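Local coordinates for putative curved DNA-binding protein (Chaetomium thermophilum var. thermophilum DSM 1495, PDB 4IPA) that is an Arx1-type protein of the M24 metallopeptidase family that probably takes part in ribosome biogenesis and may bind DNA, at residues F92-T97 against E332-K337; I211-T216 against S261-Q266; P115-L120 against V342-T347; K52-C57 against P98-E103. All coordinates share one frame; numbering follows the deposited sequence.

In the fold
The four contacts run from the buried middle of the chain to its surface. Contact 3, in the core, brings strand 115-124 against strand 342-352, members of two different sheets, with lysine and arginine side chains between them. Contacts 1 and 2 are partly buried and share a two-stranded antiparallel ribbon: contact 1 lays the loop 92-97 beside strand 334-336, mostly through backbone and hydroxyl bonds, while contact 2 joins strand 264-266 and the loop before it to a turn within strand 210-220. Contact 4 lies farthest out, its centre about 21 Å from that of the chain, and ties the start of helix 53-69 to the loop 98-103 through charged side chains and water.

Contact 1 of 4, residues F92-T97 against E332-K337; sequences FITPYT and EVTGDK
Phe92, whose backbone is bridged to Gly335 with their CA atoms 4.3 Å apart, sends its ring back over Tyr96: Phe92 CE2 stands 3.8 Å above the Tyr96 ring plane, over its centre. The Tyr96 hydroxyl, beyond the ring, is hydrogen-bonded to Glu105. The polar work falls to two threonines. Thr94 OG1, anti to its own carbonyl carbon (chi1 -55°), donates to Glu332 O at 2.6 Å, in the carbonyl plane, and accepts from Thr334 N at 2.9 Å. Thr334 OG1 lies 3.1 Å from Thr94 OG1. An alanine at Thr94 would probably leave Thr334 N and Glu332 O without this shared partner and loosen the loop from the strand. Thr334 O in turn takes two amides from one face of its plane, Ile93 N at 2.9 Å and Thr94 N at 3.2 Å, the latter standing 36° above that plane. Ile93, crossing Thr334 obliquely, rests its CD1 3.6 Å from Gly335 C. What results is a single beta bridge that fastens a loop to one side of strand 334-336, whose other side pairs with strand 264-266 in a two-stranded antiparallel ribbon.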
# COMPACT_ATOMS: atom_id res chain seq x y z
N PHE A 92 -1.66 -10.67 9.10
CA PHE A 92 -0.52 -9.74 9.07
C PHE A 92 -0.91 -8.39 8.47
O PHE A 92 -1.49 -8.33 7.39
CB PHE A 92 0.63 -10.33 8.26
CG PHE A 92 1.36 -11.47 8.94
CD1 PHE A 92 0.66 -12.56 9.45
CD2 PHE A 92 2.74 -11.47 9.02
CE1 PHE A 92 1.33 -13.61 10.05
CE2 PHE A 92 3.41 -12.52 9.62
CZ PHE A 92 2.71 -13.59 10.14
N ILE A 93 -0.56 -7.30 9.16
CA ILE A 93 -0.79 -5.96 8.63
C ILE A 93 0.48 -5.33 8.05
O ILE A 93 0.52 -4.97 6.88
CB ILE A 93 -1.39 -5.03 9.69
CG1 ILE A 93 -2.80 -5.52 10.04
CG2 ILE A 93 -1.41 -3.60 9.18
CD1 ILE A 93 -3.39 -4.94 11.30
N THR A 94 1.52 -5.19 8.86
CA THR A 94 2.80 -4.77 8.33
C THR A 94 3.23 -5.67 7.16
O THR A 94 3.20 -6.88 7.27
CB THR A 94 3.88 -4.82 9.40
OG1 THR A 94 3.47 -4.03 10.52
CG2 THR A 94 5.20 -4.26 8.84
N PRO A 95 3.62 -5.07 6.02
CA PRO A 95 4.04 -5.90 4.89
C PRO A 95 5.17 -6.84 5.32
O PRO A 95 6.15 -6.37 5.90
CB PRO A 95 4.55 -4.88 3.87
CG PRO A 95 3.86 -3.61 4.22
CD PRO A 95 3.64 -3.63 5.71
N TYR A 96 5.04 -8.13 5.03
CA TYR A 96 5.93 -9.17 5.53
C TYR A 96 7.04 -9.53 4.52
O TYR A 96 6.76 -9.76 3.34
CB TYR A 96 5.11 -10.42 5.87
CG TYR A 96 5.85 -11.47 6.65
CD1 TYR A 96 6.50 -11.16 7.84
CD2 TYR A 96 5.87 -12.79 6.22
CE1 TYR A 96 7.18 -12.14 8.56
CE2 TYR A 96 6.54 -13.77 6.93
CZ TYR A 96 7.19 -13.44 8.11
OH TYR A 96 7.85 -14.41 8.83
N THR A 97 8.28 -9.57 4.99
CA THR A 97 9.42 -9.91 4.13
C THR A 97 10.62 -10.38 4.97
O THR A 97 11.57 -9.63 5.19
CB THR A 97 9.81 -8.74 3.18
OG1 THR A 97 11.09 -8.98 2.59
CG2 THR A 97 9.85 -7.41 3.92
N GLU A 332 7.50 -1.60 12.50
CA GLU A 332 7.29 -2.72 13.40
C GLU A 332 6.29 -3.69 12.83
O GLU A 332 5.39 -3.30 12.10
CB GLU A 332 6.84 -2.26 14.79
CG GLU A 332 7.97 -2.29 15.84
CD GLU A 332 8.68 -3.67 15.95
OE1 GLU A 332 8.06 -4.71 15.59
OE2 GLU A 332 9.85 -3.72 16.41
N VAL A 333 6.48 -4.96 13.15
CA VAL A 333 5.57 -6.00 12.75
C VAL A 333 4.27 -5.92 13.55
O VAL A 333 4.27 -6.04 14.77
CB VAL A 333 6.22 -7.37 12.98
CG1 VAL A 333 5.31 -8.46 12.48
CG2 VAL A 333 7.57 -7.41 12.29
N THR A 334 3.17 -5.71 12.86
CA THR A 334 1.87 -5.67 13.50
C THR A 334 0.89 -6.53 12.73
O THR A 334 1.08 -6.82 11.54
CB THR A 334 1.29 -4.24 13.58
OG1 THR A 334 0.88 -3.83 12.28
CG2 THR A 334 2.32 -3.26 14.14
N GLY A 335 -0.17 -6.94 13.42
CA GLY A 335 -1.21 -7.78 12.84
C GLY A 335 -2.51 -7.53 13.58
O GLY A 335 -2.57 -6.74 14.53
N ASP A 336 -3.57 -8.19 13.13
CA ASP A 336 -4.88 -7.96 13.72
C ASP A 336 -4.87 -8.34 15.21
O ASP A 336 -4.43 -9.43 15.58
CB ASP A 336 -5.96 -8.75 12.97
CG ASP A 336 -7.33 -8.47 13.49
OD1 ASP A 336 -7.89 -7.43 13.11
OD2 ASP A 336 -7.84 -9.26 14.32
N LYS A 337 -5.35 -7.42 16.05
CA LYS A 337 -5.31 -7.62 17.50
C LYS A 337 -6.08 -8.88 17.89
O LYS A 337 -5.70 -9.57 18.84
CB LYS A 337 -5.86 -6.40 18.24
CG LYS A 337 -5.92 -6.54 19.77
CD LYS A 337 -7.26 -7.11 20.26
CE LYS A 337 -8.42 -6.12 20.02
NZ LYS A 337 -9.76 -6.69 20.40

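Contact 2 of 4, residues I211-T216 against S261-Q266; sequences IIESTT and SGKVKQ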
# COMPACT_ATOMS: atom_id res chain seq x y z
N ILE A 211 -12.71 -1.11 9.73
CA ILE A 211 -11.55 -0.47 9.11
C ILE A 211 -10.35 -0.70 10.01
O ILE A 211 -10.45 -0.56 11.22
CB ILE A 211 -11.76 1.06 8.93
CG1 ILE A 211 -12.90 1.34 7.96
CG2 ILE A 211 -10.47 1.73 8.42
CD1 ILE A 211 -12.62 0.83 6.60
N ILE A 212 -9.20 -1.02 9.42
CA ILE A 212 -7.99 -1.12 10.21
C ILE A 212 -7.48 0.23 10.75
O ILE A 212 -7.14 1.15 9.99
CB ILE A 212 -6.88 -1.84 9.46
CG1 ILE A 212 -7.35 -3.24 9.04
CG2 ILE A 212 -5.63 -1.92 10.32
CD1 ILE A 212 -6.39 -3.90 8.05
N GLU A 213 -7.45 0.35 12.07
CA GLU A 213 -7.02 1.57 12.72
C GLU A 213 -5.76 2.20 12.12
O GLU A 213 -4.75 1.52 11.96
CB GLU A 213 -6.75 1.28 14.19
CG GLU A 213 -7.94 1.47 15.08
CD GLU A 213 -7.51 1.71 16.53
OE1 GLU A 213 -6.40 1.25 16.91
OE2 GLU A 213 -8.29 2.36 17.27
N SER A 214 -5.85 3.48 11.79
CA SER A 214 -4.69 4.28 11.38
C SER A 214 -4.14 3.89 10.02
O SER A 214 -2.97 4.17 9.73
CB SER A 214 -3.58 4.24 12.43
OG SER A 214 -3.99 4.88 13.64
N THR A 215 -4.95 3.25 9.20
CA THR A 215 -4.59 3.01 7.81
C THR A 215 -4.37 4.35 7.12
O THR A 215 -5.26 5.18 7.09
CB THR A 215 -5.68 2.20 7.09
OG1 THR A 215 -5.72 0.89 7.67
CG2 THR A 215 -5.41 2.10 5.60
N THR A 216 -3.18 4.56 6.59
CA THR A 216 -2.77 5.90 6.17
C THR A 216 -2.51 5.99 4.67
O THR A 216 -1.82 5.15 4.10
CB THR A 216 -1.49 6.32 6.91
OG1 THR A 216 -1.70 6.24 8.32
CG2 THR A 216 -1.08 7.77 6.54
N SER A 261 -11.92 -6.52 15.09
CA SER A 261 -12.21 -5.16 15.53
C SER A 261 -11.52 -4.09 14.69
O SER A 261 -11.86 -2.90 14.76
CB SER A 261 -11.78 -4.99 16.99
OG SER A 261 -12.12 -6.12 17.77
N GLY A 262 -10.54 -4.49 13.90
CA GLY A 262 -9.75 -3.52 13.18
C GLY A 262 -8.74 -2.86 14.10
O GLY A 262 -8.23 -1.79 13.79
N LYS A 263 -8.45 -3.51 15.23
CA LYS A 263 -7.39 -3.03 16.11
C LYS A 263 -6.06 -3.67 15.73
O LYS A 263 -6.01 -4.77 15.18
CB LYS A 263 -7.71 -3.29 17.58
CG LYS A 263 -8.19 -2.05 18.33
CD LYS A 263 -9.43 -1.48 17.71
CE LYS A 263 -10.29 -0.73 18.73
NZ LYS A 263 -9.68 0.54 19.22
N VAL A 264 -4.99 -2.96 16.05
CA VAL A 264 -3.67 -3.35 15.61
C VAL A 264 -2.84 -3.71 16.84
O VAL A 264 -2.98 -3.09 17.90
CB VAL A 264 -3.02 -2.21 14.79
CG1 VAL A 264 -1.53 -2.40 14.63
CG2 VAL A 264 -3.70 -2.10 13.45
N LYS A 265 -1.97 -4.70 16.71
CA LYS A 265 -1.13 -5.08 17.84
C LYS A 265 0.24 -5.58 17.36
O LYS A 265 0.35 -6.22 16.31
CB LYS A 265 -1.86 -6.16 18.65
CG LYS A 265 -1.07 -6.72 19.82
CD LYS A 265 -1.27 -8.23 19.91
CE LYS A 265 -2.48 -8.61 20.76
NZ LYS A 265 -2.28 -8.21 22.19
N GLN A 266 1.29 -5.31 18.14
CA GLN A 266 2.63 -5.77 17.77
C GLN A 266 2.79 -7.29 17.84
O GLN A 266 2.42 -7.92 18.83
CB GLN A 266 3.71 -5.09 18.61
CG GLN A 266 5.12 -5.38 18.09
CD GLN A 266 6.22 -4.60 18.81
OE1 GLN A 266 5.95 -3.75 19.66
NE2 GLN A 266 7.47 -4.89 18.45
O HOH W 1 -11.35 0.20 14.17
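Glu213 and Lys263 form the charged link between the two segments, with Lys263 NZ donating to Glu213 OE2 at 3.0 Å. The ammonium comes from above the carboxylate plane, 64° out of it. Lys263 starts out pointing away from the turn; bends at chi2 and chi4 bring its tip back to the Glu213 carboxylate, at the end of a chain extended beyond CG. Beside this bridge runs a very straight backbone bond, Glu213 N to Gly262 O at 2.9 Å, with an angle of 175° at the hydrogen and the donor in the carbonyl plane. A water adds a further link, donating to Ile211 O and to Ser261 O, both at 3.2 Å. Within 211-216 the chain makes a type II beta turn from Ile212 to Thr215, and Ile212 O is gripped twice from the same face, by Thr215 N at 3.1 Å and by Thr215 OG1 at 2.7 Å. Gly262 is needed where it stands: its backbone has a positive phi of 78°, and a CB would run into Ile211 O. The apolar part is small. Ile212 CG2 meets Val264 CG2 at 3.7 Å, the two side chains crossing at about a right angle. Beyond the contact, Ile212 shares backbone bonding with Gly256 of strand 250-258, and Ile211 packs on Leu200 and Ala204 of helix 193-205. Ser214 and Thr215 bond to Leu233, just past strand 230-232, while Lys263 and Lys265 pair with Lys337 and Gly335, so the turn, a break within strand 210-220, is where the five-stranded sheet meets the 264-266/334-336 ribbon.

Contact 3 of 4, residues P115-L120 against V342-T347; sequences PIKIQL and VCRLLT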
# COMPACT_ATOMS: atom_id res chain seq x y z
N PRO A 115 -6.30 -14.96 2.88
CA PRO A 115 -6.13 -13.69 2.17
C PRO A 115 -4.69 -13.18 2.31
O PRO A 115 -4.25 -12.85 3.40
CB PRO A 115 -7.13 -12.76 2.86
CG PRO A 115 -7.28 -13.33 4.23
CD PRO A 115 -7.07 -14.81 4.13
N ILE A 116 -3.97 -13.16 1.19
CA ILE A 116 -2.56 -12.81 1.14
C ILE A 116 -2.41 -11.42 0.56
O ILE A 116 -2.93 -11.14 -0.52
CB ILE A 116 -1.77 -13.80 0.22
CG1 ILE A 116 -1.97 -15.26 0.66
CG2 ILE A 116 -0.30 -13.44 0.17
CD1 ILE A 116 -1.65 -15.49 2.12
N LYS A 117 -1.71 -10.54 1.28
CA LYS A 117 -1.45 -9.18 0.82
C LYS A 117 -0.13 -9.15 0.11
O LYS A 117 0.90 -9.51 0.67
CB LYS A 117 -1.44 -8.17 1.97
CG LYS A 117 -2.79 -7.77 2.45
CD LYS A 117 -3.52 -8.95 3.07
CE LYS A 117 -2.85 -9.39 4.37
NZ LYS A 117 -3.63 -10.50 5.03
N ILE A 118 -0.16 -8.72 -1.14
CA ILE A 118 1.05 -8.58 -1.91
C ILE A 118 1.25 -7.10 -2.21
O ILE A 118 0.46 -6.47 -2.91
CB ILE A 118 0.98 -9.41 -3.19
CG1 ILE A 118 0.67 -10.87 -2.83
CG2 ILE A 118 2.30 -9.31 -3.96
CD1 ILE A 118 -0.41 -11.49 -3.67
N GLN A 119 2.29 -6.54 -1.62
CA GLN A 119 2.59 -5.13 -1.75
C GLN A 119 4.04 -4.99 -2.19
O GLN A 119 4.95 -5.57 -1.58
CB GLN A 119 2.34 -4.40 -0.43
CG GLN A 119 2.76 -2.93 -0.40
CD GLN A 119 2.15 -2.21 0.80
OE1 GLN A 119 2.70 -1.22 1.31
NE2 GLN A 119 1.00 -2.71 1.26
N LEU A 120 4.23 -4.22 -3.25
CA LEU A 120 5.56 -4.03 -3.79
C LEU A 120 5.51 -2.78 -4.64
O LEU A 120 4.45 -2.20 -4.83
CB LEU A 120 5.96 -5.24 -4.64
CG LEU A 120 5.03 -5.63 -5.78
CD1 LEU A 120 5.38 -4.87 -7.05
CD2 LEU A 120 5.11 -7.15 -6.02
N VAL A 342 -7.23 -10.05 7.59
CA VAL A 342 -7.34 -8.69 7.10
C VAL A 342 -7.19 -8.65 5.60
O VAL A 342 -6.61 -9.55 4.99
CB VAL A 342 -6.30 -7.75 7.74
CG1 VAL A 342 -6.39 -7.81 9.26
CG2 VAL A 342 -4.89 -8.08 7.24
N CYS A 343 -7.74 -7.59 5.00
CA CYS A 343 -7.68 -7.38 3.58
C CYS A 343 -7.19 -5.95 3.32
O CYS A 343 -7.60 -5.03 4.02
CB CYS A 343 -9.08 -7.61 3.00
SG CYS A 343 -9.21 -7.47 1.22
N ARG A 344 -6.30 -5.76 2.34
CA ARG A 344 -5.74 -4.43 2.06
C ARG A 344 -5.62 -4.15 0.56
O ARG A 344 -5.33 -5.05 -0.25
CB ARG A 344 -4.36 -4.24 2.72
CG ARG A 344 -4.32 -4.45 4.24
CD ARG A 344 -3.01 -3.95 4.87
NE ARG A 344 -1.85 -4.65 4.34
CZ ARG A 344 -0.98 -4.12 3.47
NH1 ARG A 344 -1.12 -2.87 3.04
NH2 ARG A 344 0.04 -4.85 3.05
N LEU A 345 -5.86 -2.91 0.19
CA LEU A 345 -5.57 -2.45 -1.16
C LEU A 345 -4.76 -1.17 -1.09
O LEU A 345 -4.93 -0.36 -0.18
CB LEU A 345 -6.85 -2.20 -1.93
CG LEU A 345 -7.72 -3.43 -2.19
CD1 LEU A 345 -9.16 -3.00 -2.53
CD2 LEU A 345 -7.11 -4.29 -3.29
N LEU A 346 -3.89 -0.98 -2.07
CA LEU A 346 -3.07 0.21 -2.12
C LEU A 346 -2.94 0.55 -3.59
O LEU A 346 -2.51 -0.26 -4.42
CB LEU A 346 -1.69 -0.02 -1.46
CG LEU A 346 -1.00 1.23 -0.89
CD1 LEU A 346 0.19 0.92 0.06
CD2 LEU A 346 -0.56 2.18 -2.01
N THR A 347 -3.34 1.77 -3.91
CA THR A 347 -3.34 2.26 -5.27
C THR A 347 -2.55 3.56 -5.30
O THR A 347 -2.74 4.43 -4.46
CB THR A 347 -4.79 2.55 -5.74
OG1 THR A 347 -5.61 1.38 -5.55
CG2 THR A 347 -4.82 2.96 -7.21
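Lys117 and Arg344 meet across the two strands with their side chains at about a right angle, Lys117 CG lying 3.8 Å from Arg344 NE. From there the lysine turns off: bends at chi2 and chi3 carry CD and CE toward Val342, whose side chain it also crosses at about a right angle. Lys117 NZ donates to Pro115 O at 2.9 Å and to Val342 O at 3.1 Å, above the plane of each carbonyl; Pro89 O, its strongest partner, and Ala90 O also bond it, so four carbonyls share three N-H. An alanine at Lys117 would probably leave these carbonyls without their common donor and open a gap beside the Arg344 chain. Gln119, extended, brings its amide to the edge of the Arg344 guanidinium with the two planes 56° apart, and Leu346 CD1 packs against the same amide. The strand axes come within 7.0 Å and make an angle of 28°, so side chains rather than backbone bonds fill the space between the sheets. Two basic groups are thus buried, Lys117 NZ 6.2 Å from Arg344 NE, and they are compensated differently: Arg344 by a salt bridge to Glu254, the lysine by neutral carbonyl oxygens that would favour a positive charge.

Contact 4 of 4, residues K52-C57 against P98-E103; sequences KIIDIC and PLRSDE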
# COMPACT_ATOMS: atom_id res chain seq x y z
N LYS A 52 6.85 -21.22 -0.16
CA LYS A 52 7.56 -20.55 0.91
C LYS A 52 7.59 -19.04 0.65
O LYS A 52 8.08 -18.60 -0.39
CB LYS A 52 8.99 -21.08 1.00
CG LYS A 52 9.07 -22.59 1.17
CD LYS A 52 10.46 -23.12 0.87
CE LYS A 52 11.49 -22.56 1.83
NZ LYS A 52 12.87 -23.01 1.47
N ILE A 53 7.11 -18.27 1.61
CA ILE A 53 7.10 -16.82 1.50
C ILE A 53 8.47 -16.23 1.12
O ILE A 53 8.53 -15.32 0.28
CB ILE A 53 6.55 -16.15 2.78
CG1 ILE A 53 5.06 -16.46 2.92
CG2 ILE A 53 6.73 -14.65 2.73
CD1 ILE A 53 4.42 -15.86 4.16
N ILE A 54 9.55 -16.73 1.73
CA ILE A 54 10.85 -16.14 1.45
C ILE A 54 11.27 -16.32 -0.01
O ILE A 54 11.97 -15.48 -0.56
CB ILE A 54 11.98 -16.64 2.40
CG1 ILE A 54 13.21 -15.72 2.29
CG2 ILE A 54 12.40 -18.05 2.07
CD1 ILE A 54 13.67 -15.19 3.59
N ASP A 55 10.84 -17.42 -0.62
CA ASP A 55 11.14 -17.67 -2.02
C ASP A 55 10.40 -16.69 -2.92
O ASP A 55 10.97 -16.17 -3.89
CB ASP A 55 10.78 -19.11 -2.40
CG ASP A 55 11.74 -20.12 -1.79
OD1 ASP A 55 12.83 -19.72 -1.34
OD2 ASP A 55 11.39 -21.32 -1.78
N ILE A 56 9.13 -16.44 -2.61
CA ILE A 56 8.31 -15.51 -3.37
C ILE A 56 8.87 -14.08 -3.32
O ILE A 56 9.01 -13.43 -4.35
CB ILE A 56 6.85 -15.52 -2.88
CG1 ILE A 56 6.34 -16.96 -2.82
CG2 ILE A 56 5.98 -14.69 -3.81
CD1 ILE A 56 4.97 -17.12 -2.18
N CYS A 57 9.19 -13.60 -2.12
CA CYS A 57 9.78 -12.27 -1.95
C CYS A 57 11.09 -12.15 -2.71
O CYS A 57 11.33 -11.14 -3.39
CB CYS A 57 10.02 -11.94 -0.47
SG CYS A 57 8.55 -11.85 0.54
N PRO A 98 10.58 -11.64 5.43
CA PRO A 98 11.47 -12.13 6.49
C PRO A 98 12.91 -12.43 6.05
O PRO A 98 13.20 -12.50 4.86
CB PRO A 98 10.77 -13.40 6.96
CG PRO A 98 10.10 -13.92 5.73
CD PRO A 98 9.69 -12.69 4.93
N LEU A 99 13.80 -12.61 7.03
CA LEU A 99 15.19 -13.00 6.74
C LEU A 99 15.31 -14.48 6.39
O LEU A 99 14.59 -15.32 6.93
CB LEU A 99 16.10 -12.70 7.92
CG LEU A 99 16.23 -11.22 8.28
CD1 LEU A 99 17.28 -11.03 9.36
CD2 LEU A 99 16.57 -10.41 7.04
N ARG A 100 16.23 -14.80 5.49
CA ARG A 100 16.52 -16.19 5.18
C ARG A 100 17.17 -16.92 6.37
O ARG A 100 16.91 -18.11 6.58
CB ARG A 100 17.40 -16.32 3.92
CG ARG A 100 17.58 -17.76 3.47
CD ARG A 100 18.01 -17.88 2.01
NE ARG A 100 16.91 -17.71 1.06
CZ ARG A 100 15.92 -18.58 0.89
NH1 ARG A 100 15.87 -19.69 1.61
NH2 ARG A 100 14.97 -18.33 -0.00
N SER A 101 17.96 -16.19 7.15
CA SER A 101 18.67 -16.75 8.31
C SER A 101 17.81 -16.90 9.57
O SER A 101 18.25 -17.47 10.56
CB SER A 101 19.91 -15.92 8.64
OG SER A 101 19.53 -14.61 9.06
N ASP A 102 16.61 -16.34 9.55
CA ASP A 102 15.62 -16.65 10.59
C ASP A 102 14.92 -17.92 10.13
O ASP A 102 13.95 -17.86 9.37
CB ASP A 102 14.60 -15.51 10.75
CG ASP A 102 15.14 -14.36 11.57
OD1 ASP A 102 16.17 -14.53 12.26
OD2 ASP A 102 14.53 -13.28 11.55
N GLU A 103 15.43 -19.06 10.57
CA GLU A 103 15.03 -20.35 10.01
C GLU A 103 13.53 -20.62 10.06
O GLU A 103 12.95 -21.06 9.08
CB GLU A 103 15.78 -21.49 10.70
CG GLU A 103 17.15 -21.76 10.12
CD GLU A 103 17.90 -22.85 10.89
OE1 GLU A 103 17.26 -23.53 11.73
OE2 GLU A 103 19.12 -23.01 10.66
O HOH W 2 14.24 -21.87 -0.17
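Arg100 and Asp55 form the main polar link, Arg100 NH2 donating to Asp55 OD1 at 2.9 Å with an angle of 147° at the hydrogen. The acceptor lies in the guanidinium plane, and carboxylate and guanidinium are nearly coplanar, 24° apart. Arg100 NH2 has a second, stronger carboxylate in Glu58, one turn further along the helix, so this nitrogen sits between two acids. A water donates to Asp55 OD1 at 2.8 Å and accepts from Arg100 NH1 over a longer 3.3 Å. Lys52 NZ also faces this water, at a modelled distance too short to be trusted, and forms a long salt bridge to Asp55 OD2 at 4.0 Å. Asp55 thus has two basic side chains beside it, whose like charges it would probably help to offset. Arg100 N is satisfied by Glu312, and Ser101 OG by the same glutamate.

Under the polar layer lies Ile54. Its CG1 and CG2 pack on one face of the Arg100 guanidinium. A chi1 of -165° puts CG1 anti to the backbone N; CD1, turned by an unstaggered chi2, lies 3.0 Å from Pro98 O and 3.2 Å from Arg100 N. Beside it Ile53 CG2 touches Pro98 CD at 4.2 Å, the two side chains crossing at about a right angle. Lys52 is the N-cap residue of helix 53-69, and Asp55 stands in the first turn, where a negative charge would probably suit the helix dipole. Lys52, Asp55 and Arg100 form a salt-bridge network at this helix N-terminus, joining it to the loop between strands 79-88 and 115-124, within the M24 metallopeptidase family region.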